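Local coordinates for putative hydrolase (Acinetobacter sp. NBRC 100985, PDB 4XUK), which hydrolyses organophosphates and probably lactones as a zinc-dependent enzyme of the metallo-beta-lactamase superfamily, at the interface of chains A and B. Coordinates in Å, arbitrary orientation; residue numbers count along the deposited sequence, not the author numbering. Chains: chain A/B, Putative hydrolase.

The interface of chains A and B. Residues chain A 289, 291; chain B 2, 5, 20, 22-23.
The carboxylate of A:Asp291 meets the hydroxyl of B:Thr23, which donates a hydrogen bond from OG1 to OD1 over 2.8 Å. The donor lies on the syn side of that oxygen but 32° out of the carboxylate plane, and the two side chains pass in opposite directions. Threonine suits the place: its short beta-branch holds the hydroxyl close to the strand, with OG1 beside its own backbone N (chi1 -60°), while aspartate offers two acceptors.

Two waters widen this polar contact. Water 2 links the other carboxylate oxygen, OD2 of A:Asp291, at 2.9 Å, to the backbone N of B:Thr23. Water 1 lies 2.6 Å from B:Thr23 OG1 and also reaches the carbonyl O of A:Phe289, binding the tail's backbone to the strand. CA of B:Gly22 lies 3.6 Å from A:Asp291 OD2; its extended backbone with positive phi is easy for glycine and unfavourable for other residues.

The apolar part centres on one methyl of B:Leu20. Extended from the strand with CG anti to the backbone N (chi1 -180°), leucine carries compact CD2 out to the tail, 3.7 Å from CB of A:Asp291. The flat A:Phe289 ring offers its apolar CD1-CE1 edge, which CD2 approaches obliquely, from above one face and outside the ring, 3.7 Å from CE1. B:Gly5 lies loosely towards that face, its small size perhaps leaving room for the ring. Towards the other lies B:Gln2, whose aliphatic stem suits loose packing, CG being 4.5 Å from CA of A:Asp291.

The tail of chain A, beyond strand 283-286 and ending at A:Asp291, its last residue, thus reaches across to strand 14-26 and the N-terminal segment of chain B. The two-fold repeats the contact with chains exchanged, which would suit a homodimer, although the structure alone does not establish one in solution.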
ATOM      1  N   PHE A 289      -2.272  -0.595  -6.057  1.00 19.12           N
ATOM      2  CA  PHE A 289      -2.129   0.748  -6.640  1.00 21.70           C
ATOM      3  C   PHE A 289      -2.452   0.827  -8.154  1.00 27.91           C
ATOM      4  O   PHE A 289      -1.812   0.054  -8.937  1.00 23.99           O
ATOM      5  CB  PHE A 289      -0.724   1.311  -6.351  1.00 23.50           C
ATOM      6  CG  PHE A 289      -0.585   2.787  -6.592  1.00 22.46           C
ATOM      7  CD1 PHE A 289      -0.599   3.304  -7.867  1.00 22.08           C
ATOM      8  CD2 PHE A 289      -0.466   3.653  -5.565  1.00 20.79           C
ATOM      9  CE1 PHE A 289      -0.494   4.640  -8.090  1.00 22.34           C
ATOM     10  CE2 PHE A 289      -0.368   4.988  -5.785  1.00 20.11           C
ATOM     11  CZ  PHE A 289      -0.384   5.484  -7.057  1.00 22.75           C
ATOM     12  N   ASP A 291      -2.453   3.433 -11.242  1.00 23.07           N
ATOM     13  CA  ASP A 291      -2.241   4.672 -11.902  1.00 24.01           C
ATOM     14  C   ASP A 291      -3.212   4.628 -13.042  1.00 27.44           C
ATOM     15  O   ASP A 291      -3.657   5.622 -13.404  1.00 26.67           O
ATOM     16  CB  ASP A 291      -0.806   4.831 -12.394  1.00 22.29           C
ATOM     17  CG  ASP A 291      -0.412   3.775 -13.420  1.00 30.60           C
ATOM     18  OD1 ASP A 291      -0.734   2.611 -13.232  1.00 22.55           O
ATOM     19  OD2 ASP A 291       0.180   4.134 -14.407  1.00 24.45           O
TER
ATOM     20  N   GLN B   2      -5.582  11.061  -9.784  1.00 24.17           N
ATOM     21  CA  GLN B   2      -4.813  10.086  -8.996  1.00 27.95           C
ATOM     22  C   GLN B   2      -3.527  10.652  -8.407  1.00 26.19           C
ATOM     23  O   GLN B   2      -2.889  11.517  -9.011  1.00 20.90           O
ATOM     24  CB  GLN B   2      -4.511   8.818  -9.807  1.00 24.90           C
ATOM     25  CG  GLN B   2      -3.743   7.729  -9.021  1.00 21.10           C
ATOM     26  CD  GLN B   2      -4.522   7.187  -7.810  1.00 21.43           C
ATOM     27  OE1 GLN B   2      -4.653   7.857  -6.781  1.00 19.03           O
ATOM     28  NE2 GLN B   2      -5.038   5.964  -7.936  1.00 18.58           N
ATOM     29  N   GLY B   5       2.828   8.761  -8.515  1.00 20.79           N
ATOM     30  CA  GLY B   5       3.448   7.497  -8.160  1.00 19.06           C
ATOM     31  C   GLY B   5       4.864   7.614  -7.623  1.00 19.66           C
ATOM     32  O   GLY B   5       5.804   7.099  -8.235  1.00 20.40           O
ATOM     33  N   LEU B  20       6.901   4.833  -9.630  1.00 21.06           N
ATOM     34  CA  LEU B  20       6.066   3.987 -10.479  1.00 23.28           C
ATOM     35  C   LEU B  20       6.296   4.285 -11.960  1.00 20.10           C
ATOM     36  O   LEU B  20       6.299   5.455 -12.369  1.00 21.85           O
ATOM     37  CB  LEU B  20       4.588   4.166 -10.117  1.00 19.56           C
ATOM     38  CG  LEU B  20       3.580   3.341 -10.920  1.00 24.89           C
ATOM     39  CD1 LEU B  20       3.849   1.842 -10.741  1.00 19.83           C
ATOM     40  CD2 LEU B  20       2.158   3.690 -10.516  1.00 17.88           C
ATOM     41  N   GLY B  22       4.412   2.452 -14.276  1.00 22.60           N
ATOM     42  CA  GLY B  22       3.143   2.078 -14.878  1.00 21.20           C
ATOM     43  C   GLY B  22       2.730   0.684 -14.449  1.00 21.70           C
ATOM     44  O   GLY B  22       3.376   0.065 -13.604  1.00 19.75           O
ATOM     45  N   THR B  23       1.656   0.181 -15.043  1.00 18.90           N
ATOM     46  CA  THR B  23       1.045  -1.052 -14.569  1.00 22.22           C
ATOM     47  C   THR B  23       0.672  -1.947 -15.748  1.00 24.47           C
ATOM     48  O   THR B  23       0.003  -1.503 -16.690  1.00 28.03           O
ATOM     49  CB  THR B  23      -0.221  -0.759 -13.724  1.00 23.40           C
ATOM     50  OG1 THR B  23       0.125   0.043 -12.586  1.00 20.76           O
ATOM     51  CG2 THR B  23      -0.823  -2.043 -13.224  1.00 22.95           C
TER
HETATM   52  O   HOH W   1       0.374  -0.805 -10.099  1.00 22.69           O
HETATM   53  O   HOH W   2       0.003   2.038 -16.451  1.00 24.30           O